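DNA helicase RecQ (Deinococcus radiodurans, PDB 4Q48) probably couples ATP hydrolysis to unwinding duplex DNA as it moves in the 3'-5' direction, the present fragment being its zinc-containing catalytic core. Local coordinates at residues G399-D402 against V403-N406; Y320-E323 against T324-G328; L386-F390 against G391-S395; L227-R231 against E232-G236. All coordinates share one frame; numbering follows the deposited sequence.

Interaction 1 of 4, residues G399-D402 against V403-N406. With ZN (zinc ion), chain C.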
loop_
_atom_site.group_PDB
_atom_site.type_symbol
_atom_site.label_atom_id
_atom_site.label_comp_id
_atom_site.label_asym_id
_atom_site.label_seq_id
_atom_site.Cartn_x
_atom_site.Cartn_y
_atom_site.Cartn_z
ATOM N N GLY A 399 -20.472 -3.873 -4.595
ATOM C CA GLY A 399 -21.634 -4.656 -4.220
ATOM C C GLY A 399 -21.332 -5.665 -3.125
ATOM O O GLY A 399 -22.138 -6.550 -2.834
ATOM N N ASN A 400 -20.150 -5.559 -2.530
ATOM C CA ASN A 400 -19.804 -6.428 -1.422
ATOM C C ASN A 400 -19.103 -5.631 -0.328
ATOM O O ASN A 400 -18.138 -6.097 0.275
ATOM C CB ASN A 400 -18.916 -7.572 -1.882
ATOM C CG ASN A 400 -18.965 -8.755 -0.936
ATOM O OD1 ASN A 400 -20.033 -9.087 -0.405
ATOM N ND2 ASN A 400 -17.804 -9.387 -0.691
ATOM N N CYS A 401 -19.608 -4.438 -0.047
ATOM C CA CYS A 401 -19.126 -3.693 1.107
ATOM C C CYS A 401 -20.331 -3.070 1.809
ATOM O O CYS A 401 -21.422 -2.989 1.222
ATOM C CB CYS A 401 -18.099 -2.634 0.694
ATOM S SG CYS A 401 -18.791 -1.232 -0.130
ATOM N N ASP A 402 -20.164 -2.698 3.076
ATOM C CA ASP A 402 -21.299 -2.189 3.826
ATOM C C ASP A 402 -21.861 -0.902 3.241
ATOM O O ASP A 402 -23.059 -0.683 3.302
ATOM C CB ASP A 402 -20.940 -2.001 5.291
ATOM C CG ASP A 402 -19.805 -1.040 5.499
ATOM O OD1 ASP A 402 -19.175 -0.601 4.497
ATOM O OD2 ASP A 402 -19.524 -0.758 6.685
ATOM N N VAL A 403 -21.023 -0.068 2.640
ATOM C CA VAL A 403 -21.524 1.136 1.987
ATOM C C VAL A 403 -22.401 0.803 0.784
ATOM O O VAL A 403 -23.493 1.358 0.634
ATOM C CB VAL A 403 -20.355 2.038 1.524
ATOM C CG1 VAL A 403 -20.831 3.120 0.558
ATOM C CG2 VAL A 403 -19.636 2.631 2.728
ATOM N N CYS A 404 -21.922 -0.123 -0.053
ATOM C CA CYS A 404 -22.651 -0.586 -1.237
ATOM C C CYS A 404 -24.000 -1.226 -0.866
ATOM O O CYS A 404 -25.023 -0.953 -1.498
ATOM C CB CYS A 404 -21.802 -1.586 -2.025
ATOM S SG CYS A 404 -20.819 -0.899 -3.303
ATOM N N LEU A 405 -23.989 -2.058 0.179
ATOM C CA LEU A 405 -25.154 -2.849 0.551
ATOM C C LEU A 405 -26.137 -2.057 1.415
ATOM O O LEU A 405 -27.347 -2.262 1.358
ATOM C CB LEU A 405 -24.716 -4.132 1.297
ATOM C CG LEU A 405 -23.853 -5.165 0.561
ATOM C CD1 LEU A 405 -23.242 -6.218 1.513
ATOM C CD2 LEU A 405 -24.640 -5.821 -0.560
ATOM N N ASN A 406 -25.624 -1.118 2.190
ATOM C CA ASN A 406 -26.488 -0.310 3.035
ATOM C C ASN A 406 -26.097 1.140 2.884
ATOM O O ASN A 406 -25.453 1.710 3.761
ATOM C CB ASN A 406 -26.380 -0.787 4.476
ATOM C CG ASN A 406 -26.506 -2.302 4.568
ATOM O OD1 ASN A 406 -27.596 -2.857 4.389
ATOM N ND2 ASN A 406 -25.372 -2.984 4.786
HETATM ZN ZN ZN C . -18.679 -1.503 -2.420
#
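The flat carboxylate of Asp402 turns back over the start of the short helix: OD1 comes 2.7 Å from Val403 N, a weak bond at a poor angle, and 3.7 Å from Val403 CG2. The group's main anchors lie outside, in a salt bridge from OD1 to Arg382 and a hydrogen bond from OD2 to Val216 N on strand 212-218. A second planar group, the Asn406 amide, passes the Asp402 carbonyl with ND2 3.6 Å from O. Two cysteine sulfurs hold the zinc. Cys401 SG binds it at 2.3 Å and Cys404 SG at 2.4 Å. At chi1 73° Cys401 SG sits between its own N and carbonyl carbon, where it also takes the N-H of Cys404 at 3.3 Å and 161°, capping the helix. Cys404 SG in turn accepts from Gly399 N over 3.3 Å at 160°. Each sulfur thus has the metal and an amide hydrogen, a pairing likely to ease the crowding of negative charge. Cys401 O receives Leu405 N at 2.9 Å. Cys381 and Cys398 complete the four-cysteine site, with Cys401 and Cys404 as one CxxC pair, characteristic of the RecQ zinc-binding module.

Interaction 2 of 4, residues Y320-E323 against T324-G328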
loop_
_atom_site.group_PDB
_atom_site.type_symbol
_atom_site.label_atom_id
_atom_site.label_comp_id
_atom_site.label_asym_id
_atom_site.label_seq_id
_atom_site.Cartn_x
_atom_site.Cartn_y
_atom_site.Cartn_z
ATOM N N TYR A 320 -3.897 -1.966 7.434
ATOM C CA TYR A 320 -5.278 -2.410 7.374
ATOM C C TYR A 320 -5.441 -3.430 6.248
ATOM O O TYR A 320 -6.070 -4.484 6.418
ATOM C CB TYR A 320 -6.216 -1.210 7.206
ATOM C CG TYR A 320 -7.657 -1.589 7.001
ATOM C CD1 TYR A 320 -8.456 -1.997 8.057
ATOM C CD2 TYR A 320 -8.210 -1.580 5.730
ATOM C CE1 TYR A 320 -9.783 -2.365 7.847
ATOM C CE2 TYR A 320 -9.518 -1.939 5.516
ATOM C CZ TYR A 320 -10.309 -2.333 6.572
ATOM O OH TYR A 320 -11.625 -2.686 6.325
ATOM N N TYR A 321 -4.866 -3.131 5.097
ATOM C CA TYR A 321 -4.952 -4.049 3.968
ATOM C C TYR A 321 -4.222 -5.378 4.235
ATOM O O TYR A 321 -4.707 -6.456 3.867
ATOM C CB TYR A 321 -4.384 -3.392 2.714
ATOM C CG TYR A 321 -4.464 -4.275 1.525
ATOM C CD1 TYR A 321 -5.634 -4.351 0.772
ATOM C CD2 TYR A 321 -3.393 -5.082 1.171
ATOM C CE1 TYR A 321 -5.716 -5.184 -0.335
ATOM C CE2 TYR A 321 -3.468 -5.925 0.086
ATOM C CZ TYR A 321 -4.621 -5.967 -0.664
ATOM O OH TYR A 321 -4.657 -6.799 -1.746
ATOM N N GLN A 322 -3.062 -5.322 4.879
ATOM C CA GLN A 322 -2.341 -6.563 5.102
ATOM C C GLN A 322 -3.117 -7.353 6.154
ATOM O O GLN A 322 -3.277 -8.572 6.044
ATOM C CB GLN A 322 -0.890 -6.344 5.564
ATOM C CG GLN A 322 -0.362 -7.578 6.316
ATOM C CD GLN A 322 0.949 -7.382 7.076
ATOM O OE1 GLN A 322 1.135 -6.386 7.787
ATOM N NE2 GLN A 322 1.846 -8.362 6.964
ATOM N N GLU A 323 -3.637 -6.659 7.160
ATOM C CA GLU A 323 -4.330 -7.364 8.221
ATOM C C GLU A 323 -5.653 -7.989 7.744
ATOM O O GLU A 323 -5.831 -9.182 7.852
ATOM C CB GLU A 323 -4.563 -6.435 9.401
ATOM C CG GLU A 323 -3.351 -6.268 10.263
ATOM C CD GLU A 323 -3.324 -4.929 10.979
ATOM O OE1 GLU A 323 -4.417 -4.385 11.255
ATOM O OE2 GLU A 323 -2.212 -4.405 11.240
ATOM N N THR A 324 -6.557 -7.203 7.180
ATOM C CA THR A 324 -7.772 -7.766 6.631
ATOM C C THR A 324 -7.460 -8.844 5.587
ATOM O O THR A 324 -8.244 -9.784 5.388
ATOM C CB THR A 324 -8.664 -6.697 5.964
ATOM O OG1 THR A 324 -7.967 -6.135 4.854
ATOM C CG2 THR A 324 -9.050 -5.603 6.928
ATOM N N GLY A 325 -6.335 -8.679 4.893
ATOM C CA GLY A 325 -5.975 -9.562 3.808
ATOM C C GLY A 325 -5.635 -10.962 4.239
ATOM O O GLY A 325 -5.484 -11.841 3.409
ATOM N N ARG A 326 -5.510 -11.187 5.537
ATOM C CA ARG A 326 -5.209 -12.527 6.028
ATOM C C ARG A 326 -6.435 -13.388 6.038
ATOM O O ARG A 326 -6.382 -14.569 6.386
ATOM C CB ARG A 326 -4.620 -12.483 7.434
ATOM C CG ARG A 326 -3.289 -11.823 7.514
ATOM C CD ARG A 326 -2.553 -12.274 8.718
ATOM N NE ARG A 326 -1.119 -12.070 8.580
ATOM C CZ ARG A 326 -0.500 -10.967 8.971
ATOM N NH1 ARG A 326 -1.211 -9.979 9.508
ATOM N NH2 ARG A 326 0.818 -10.852 8.834
ATOM N N ALA A 327 -7.537 -12.807 5.604
ATOM C CA ALA A 327 -8.801 -13.489 5.622
ATOM C C ALA A 327 -9.047 -14.096 4.268
ATOM O O ALA A 327 -8.449 -13.673 3.299
ATOM C CB ALA A 327 -9.912 -12.534 5.996
ATOM N N GLY A 328 -9.858 -15.149 4.239
ATOM C CA GLY A 328 -10.357 -15.722 3.018
ATOM C C GLY A 328 -9.309 -16.159 2.023
ATOM O O GLY A 328 -9.485 -15.978 0.824
#
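Thr324 packs back against Tyr320 where helix 317-324 ends, in the Gln-Glu-Thr-Gly-Arg-Ala-Gly sequence of helicase motif VI in the second RecA-like domain. Its CB lies 3.4 Å from Tyr320 O. OG1, held between the backbone N and the carbonyl carbon (chi1 63°), donates to that oxygen at 3.0 Å, while Thr324 N donates to it at 2.9 Å from the opposite face of the carbonyl plane. CG2 turns to the ring: it sits over one face of Tyr320, displaced toward the rim, 3.6 Å from the centroid and 21° off the normal, a CH-pi contact. Replacing Thr324 with an alanine removes both branches and would probably leave Tyr320 O with a single donor and a gap over its ring. The ring hydroxyl bonds to Tyr375, and strand 334-340 lies against both Tyr320 and Thr324 through Met338 and Ala336. Beyond the threonine, Gly325 N reaches Tyr321 O at 2.9 Å and Arg326 N reaches Glu323 O at 3.1 Å, each from above the carbonyl plane, as a type I turn from Thr324 to Ala327 takes over. The Arg326 side chain runs beside Gln322; NH1 bonds to Tyr242 OH, and Gln322 CG lies over one guanidinium face, 4.1 Å from Arg326 NH1.

Interaction 3 of 4, residues L386-F390 against G391-S395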
loop_
_atom_site.group_PDB
_atom_site.type_symbol
_atom_site.label_atom_id
_atom_site.label_comp_id
_atom_site.label_asym_id
_atom_site.label_seq_id
_atom_site.Cartn_x
_atom_site.Cartn_y
_atom_site.Cartn_z
ATOM N N LEU A 386 -10.472 2.155 -1.059
ATOM C CA LEU A 386 -9.339 1.357 -0.550
ATOM C C LEU A 386 -8.331 1.034 -1.640
ATOM O O LEU A 386 -7.134 1.239 -1.469
ATOM C CB LEU A 386 -9.842 0.050 0.087
ATOM C CG LEU A 386 -8.850 -1.063 0.450
ATOM C CD1 LEU A 386 -7.898 -0.604 1.538
ATOM C CD2 LEU A 386 -9.579 -2.281 0.935
ATOM N N LEU A 387 -8.844 0.582 -2.779
ATOM C CA LEU A 387 -8.025 0.133 -3.890
ATOM C C LEU A 387 -7.342 1.329 -4.551
ATOM O O LEU A 387 -6.206 1.218 -5.030
ATOM C CB LEU A 387 -8.889 -0.657 -4.879
ATOM C CG LEU A 387 -9.414 -2.000 -4.303
ATOM C CD1 LEU A 387 -10.263 -2.762 -5.290
ATOM C CD2 LEU A 387 -8.287 -2.888 -3.825
ATOM N N HIS A 388 -8.008 2.485 -4.520
ATOM C CA HIS A 388 -7.465 3.713 -5.096
ATOM C C HIS A 388 -6.167 4.141 -4.392
ATOM O O HIS A 388 -5.232 4.646 -5.014
ATOM C CB HIS A 388 -8.506 4.835 -5.017
ATOM C CG HIS A 388 -7.957 6.194 -5.342
ATOM N ND1 HIS A 388 -7.819 6.655 -6.639
ATOM C CD2 HIS A 388 -7.475 7.174 -4.542
ATOM C CE1 HIS A 388 -7.289 7.863 -6.620
ATOM N NE2 HIS A 388 -7.071 8.203 -5.361
ATOM N N TYR A 389 -6.104 3.915 -3.090
ATOM C CA TYR A 389 -4.910 4.227 -2.316
ATOM C C TYR A 389 -3.691 3.463 -2.861
ATOM O O TYR A 389 -2.566 3.945 -2.803
ATOM C CB TYR A 389 -5.148 3.868 -0.864
ATOM C CG TYR A 389 -4.107 4.320 0.119
ATOM C CD1 TYR A 389 -4.094 5.632 0.599
ATOM C CD2 TYR A 389 -3.122 3.443 0.573
ATOM C CE1 TYR A 389 -3.131 6.058 1.522
ATOM C CE2 TYR A 389 -2.152 3.860 1.504
ATOM C CZ TYR A 389 -2.172 5.164 1.979
ATOM O OH TYR A 389 -1.226 5.580 2.898
ATOM N N PHE A 390 -3.920 2.277 -3.413
ATOM C CA PHE A 390 -2.823 1.481 -3.940
ATOM C C PHE A 390 -2.687 1.682 -5.451
ATOM O O PHE A 390 -1.941 0.964 -6.110
ATOM C CB PHE A 390 -3.025 -0.018 -3.616
ATOM C CG PHE A 390 -3.047 -0.316 -2.156
ATOM C CD1 PHE A 390 -1.868 -0.377 -1.424
ATOM C CD2 PHE A 390 -4.250 -0.480 -1.493
ATOM C CE1 PHE A 390 -1.886 -0.616 -0.049
ATOM C CE2 PHE A 390 -4.286 -0.724 -0.116
ATOM C CZ PHE A 390 -3.099 -0.791 0.606
ATOM N N GLY A 391 -3.378 2.675 -5.994
ATOM C CA GLY A 391 -3.243 2.976 -7.401
ATOM C C GLY A 391 -4.115 2.157 -8.329
ATOM O O GLY A 391 -3.990 2.258 -9.547
ATOM N N GLU A 392 -4.994 1.336 -7.773
ATOM C CA GLU A 392 -5.939 0.586 -8.593
ATOM C C GLU A 392 -7.277 1.322 -8.640
ATOM O O GLU A 392 -7.769 1.768 -7.606
ATOM C CB GLU A 392 -6.133 -0.828 -8.049
ATOM C CG GLU A 392 -7.226 -1.626 -8.742
ATOM C CD GLU A 392 -7.196 -3.102 -8.357
ATOM O OE1 GLU A 392 -6.379 -3.468 -7.490
ATOM O OE2 GLU A 392 -8.000 -3.889 -8.900
ATOM N N GLU A 393 -7.848 1.477 -9.838
ATOM C CA GLU A 393 -9.149 2.129 -9.995
ATOM C C GLU A 393 -10.206 1.089 -10.357
ATOM O O GLU A 393 -10.147 0.492 -11.423
ATOM C CB GLU A 393 -9.094 3.226 -11.051
ATOM C CG GLU A 393 -8.111 4.375 -10.721
ATOM C CD GLU A 393 -8.394 5.094 -9.377
ATOM O OE1 GLU A 393 -9.580 5.363 -9.040
ATOM O OE2 GLU A 393 -7.409 5.381 -8.644
ATOM N N LEU A 394 -11.179 0.875 -9.475
ATOM C CA LEU A 394 -12.254 -0.076 -9.753
ATOM C C LEU A 394 -13.452 0.670 -10.334
ATOM O O LEU A 394 -14.164 1.362 -9.619
ATOM C CB LEU A 394 -12.663 -0.815 -8.472
ATOM C CG LEU A 394 -13.523 -2.072 -8.653
ATOM C CD1 LEU A 394 -12.639 -3.248 -9.094
ATOM C CD2 LEU A 394 -14.398 -2.417 -7.433
ATOM N N SER A 395 -13.708 0.486 -11.618
ATOM C CA SER A 395 -14.634 1.359 -12.345
ATOM C C SER A 395 -16.003 1.449 -11.686
ATOM O O SER A 395 -16.558 2.537 -11.515
ATOM C CB SER A 395 -14.788 0.872 -13.785
ATOM O OG SER A 395 -13.533 0.449 -14.289
#
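Leu387 meets the returning chain at two points: its side chain runs beside that of Glu392, whose carboxylate is held by Ser206 OG and Phe207 N, and its CD1 approaches Leu394 CB at 4.4 Å. Its carbonyl oxygen is gripped twice, by Phe390 N and, from the opposite face of the carbonyl plane, by Glu392 N at 3.0 Å. His388 comes next. Its O accepts Gly391 N at 2.9 Å, and its CA makes a CA-H...O contact of 3.2 Å with Glu392 O. On the outside, ND1 is modelled donating to Glu393 OE2 at the imidazole edge, at a distance too short to trust in detail, with the carboxylate turned 75° to the ring. Glu393 gets there by bending at chi2 (-58°), which brings its acid back alongside the histidine. A phenylalanine at His388 lacks the ring N-H, so the Glu393 carboxylate would probably lose this partner and be freer to turn. Phe390 ends the series, handing over to Gly391, whose positive phi (85°) makes it the C-prime residue of a Schellman motif closing helix 382-389. That helix end is wedged among helices: Tyr389 touches Met317 and Glu318 of helix 317-324 and Ala371 of helix 359-376, while Phe390 meets the Phe207 ring.

Interaction 4 of 4, residues L227-R231 against E232-G236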
loop_
_atom_site.group_PDB
_atom_site.type_symbol
_atom_site.label_atom_id
_atom_site.label_comp_id
_atom_site.label_asym_id
_atom_site.label_seq_id
_atom_site.Cartn_x
_atom_site.Cartn_y
_atom_site.Cartn_z
ATOM N N LEU A 227 -19.070 -9.772 19.740
ATOM C CA LEU A 227 -19.636 -11.054 20.097
ATOM C C LEU A 227 -20.905 -11.245 19.307
ATOM O O LEU A 227 -21.168 -12.321 18.758
ATOM C CB LEU A 227 -19.879 -11.142 21.602
ATOM C CG LEU A 227 -20.447 -12.461 22.101
ATOM C CD1 LEU A 227 -19.543 -13.582 21.635
ATOM C CD2 LEU A 227 -20.454 -12.423 23.607
ATOM N N HIS A 228 -21.710 -10.197 19.231
ATOM C CA HIS A 228 -22.913 -10.354 18.449
ATOM C C HIS A 228 -22.523 -10.720 16.994
ATOM O O HIS A 228 -23.119 -11.612 16.396
ATOM C CB HIS A 228 -23.753 -9.097 18.460
ATOM C CG HIS A 228 -25.005 -9.243 17.670
ATOM N ND1 HIS A 228 -25.200 -8.618 16.459
ATOM C CD2 HIS A 228 -26.120 -9.976 17.899
ATOM C CE1 HIS A 228 -26.385 -8.951 15.980
ATOM N NE2 HIS A 228 -26.966 -9.772 16.835
ATOM N N PHE A 229 -21.488 -10.066 16.458
ATOM C CA PHE A 229 -20.999 -10.346 15.114
ATOM C C PHE A 229 -20.560 -11.800 14.991
ATOM O O PHE A 229 -20.992 -12.523 14.098
ATOM C CB PHE A 229 -19.833 -9.386 14.768
ATOM C CG PHE A 229 -19.088 -9.728 13.493
ATOM C CD1 PHE A 229 -19.734 -9.723 12.273
ATOM C CD2 PHE A 229 -17.731 -10.034 13.532
ATOM C CE1 PHE A 229 -19.055 -10.031 11.113
ATOM C CE2 PHE A 229 -17.032 -10.347 12.362
ATOM C CZ PHE A 229 -17.685 -10.335 11.152
ATOM N N ILE A 230 -19.731 -12.236 15.925
ATOM C CA ILE A 230 -19.194 -13.574 15.864
ATOM C C ILE A 230 -20.266 -14.652 15.966
ATOM O O ILE A 230 -20.201 -15.645 15.266
ATOM C CB ILE A 230 -18.148 -13.771 16.948
ATOM C CG1 ILE A 230 -16.965 -12.839 16.662
ATOM C CG2 ILE A 230 -17.715 -15.236 17.012
ATOM C CD1 ILE A 230 -15.846 -12.972 17.625
ATOM N N ARG A 231 -21.265 -14.460 16.812
ATOM C CA ARG A 231 -22.294 -15.487 16.971
ATOM C C ARG A 231 -23.307 -15.436 15.849
ATOM O O ARG A 231 -23.759 -16.464 15.352
ATOM C CB ARG A 231 -23.009 -15.348 18.310
ATOM C CG ARG A 231 -22.265 -16.038 19.445
ATOM C CD ARG A 231 -22.907 -15.780 20.797
ATOM N NE ARG A 231 -22.099 -16.350 21.867
ATOM C CZ ARG A 231 -22.269 -16.067 23.154
ATOM N NH1 ARG A 231 -23.219 -15.206 23.530
ATOM N NH2 ARG A 231 -21.472 -16.630 24.060
ATOM N N GLU A 232 -23.681 -14.231 15.453
ATOM C CA GLU A 232 -24.692 -14.102 14.426
ATOM C C GLU A 232 -24.124 -14.552 13.073
ATOM O O GLU A 232 -24.799 -15.272 12.341
ATOM C CB GLU A 232 -25.235 -12.660 14.392
ATOM C CG GLU A 232 -26.130 -12.313 13.194
ATOM C CD GLU A 232 -27.403 -13.130 13.149
ATOM O OE1 GLU A 232 -28.121 -13.197 14.181
ATOM O OE2 GLU A 232 -27.676 -13.713 12.074
ATOM N N GLU A 233 -22.878 -14.193 12.759
ATOM C CA GLU A 233 -22.378 -14.408 11.394
ATOM C C GLU A 233 -21.223 -15.420 11.246
ATOM O O GLU A 233 -21.058 -16.000 10.164
ATOM C CB GLU A 233 -21.936 -13.078 10.763
ATOM C CG GLU A 233 -23.067 -12.300 10.112
ATOM C CD GLU A 233 -22.590 -11.072 9.320
ATOM O OE1 GLU A 233 -22.328 -11.282 8.103
ATOM O OE2 GLU A 233 -22.482 -9.935 9.883
ATOM N N HIS A 234 -20.433 -15.648 12.302
ATOM C CA HIS A 234 -19.306 -16.579 12.190
ATOM C C HIS A 234 -19.122 -17.524 13.387
ATOM O O HIS A 234 -18.000 -17.747 13.838
ATOM C CB HIS A 234 -18.026 -15.798 11.928
ATOM C CG HIS A 234 -18.004 -15.157 10.576
ATOM N ND1 HIS A 234 -17.738 -15.866 9.423
ATOM C CD2 HIS A 234 -18.260 -13.889 10.188
ATOM C CE1 HIS A 234 -17.822 -15.055 8.384
ATOM N NE2 HIS A 234 -18.133 -13.849 8.821
ATOM N N PRO A 235 -20.229 -18.153 13.841
ATOM C CA PRO A 235 -20.330 -18.850 15.122
ATOM C C PRO A 235 -19.140 -19.726 15.518
ATOM O O PRO A 235 -18.631 -19.530 16.637
ATOM C CB PRO A 235 -21.563 -19.716 14.920
ATOM C CG PRO A 235 -22.388 -18.937 13.960
ATOM C CD PRO A 235 -21.434 -18.396 13.014
ATOM N N GLY A 236 -18.698 -20.657 14.679
ATOM C CA GLY A 236 -17.601 -21.515 15.101
ATOM C C GLY A 236 -16.356 -21.431 14.238
ATOM O O GLY A 236 -15.575 -22.368 14.190
#
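Glu232 and Phe229 bury more surface than any other residue of this contact, at the last turns of helix 222-233. Glu232 N donates to His228 O at 2.8 Å, an ordinary helical bond, and its CB lies over one face of the His228 imidazole, 4.3 Å from the centroid, in a CH-pi contact near the rim. Phe229 has its CG trans to the backbone N (chi1 170°), which carries the ring along the helix toward Glu233 and His234. Glu233 OE2 comes to the ring edge, in its plane and 3.6 Å from Phe229 CE1, with the carboxylate standing almost square to the ring (89°). That acid is also salt-bridged to Arg215, so its charge is met on the strand side. His234 turns its own edge to the phenyl face, CD2 3.7 Å from Phe229 CZ, in an offset edge-to-face pair with planes at 65°. The imidazole NE2 bonds to Thr335 OG1, which is likely to set the rotation of the ring. Further out, Arg231 O is touched by Pro235 CG at 3.2 Å as the chain leaves the helix. The helix lies on the six-stranded parallel sheet of the second RecA-like domain: Phe229 stacks on Trp337 of strand 334-340, Ile230 packs on Phe307 and His234 on Arg306 of strand 305-310.

All four contacts lie at helix ends, two at different depths in the second RecA-like domain and two in the zinc-binding module. Interactions 2 and 3 lie nearest the centre of the chain and touch through Tyr321 and Phe390, joining motif VI to the zinc module by aromatic packing. Interaction 1, about 17 Å from interaction 3 between centres, relies on metal and thiolate chemistry at a helix start, whereas interaction 3 closes its helix with backbone bonds. Interaction 4 is farthest from the centre of the chain, with half of its touching residues exposed. Strand 212-218 links interactions 1, 2 and 4: Tyr214 touches interaction 2 and bonds to the backbone of interaction 1, while Arg215 packs against Asp402 and salt-bridges Glu233 of interaction 4.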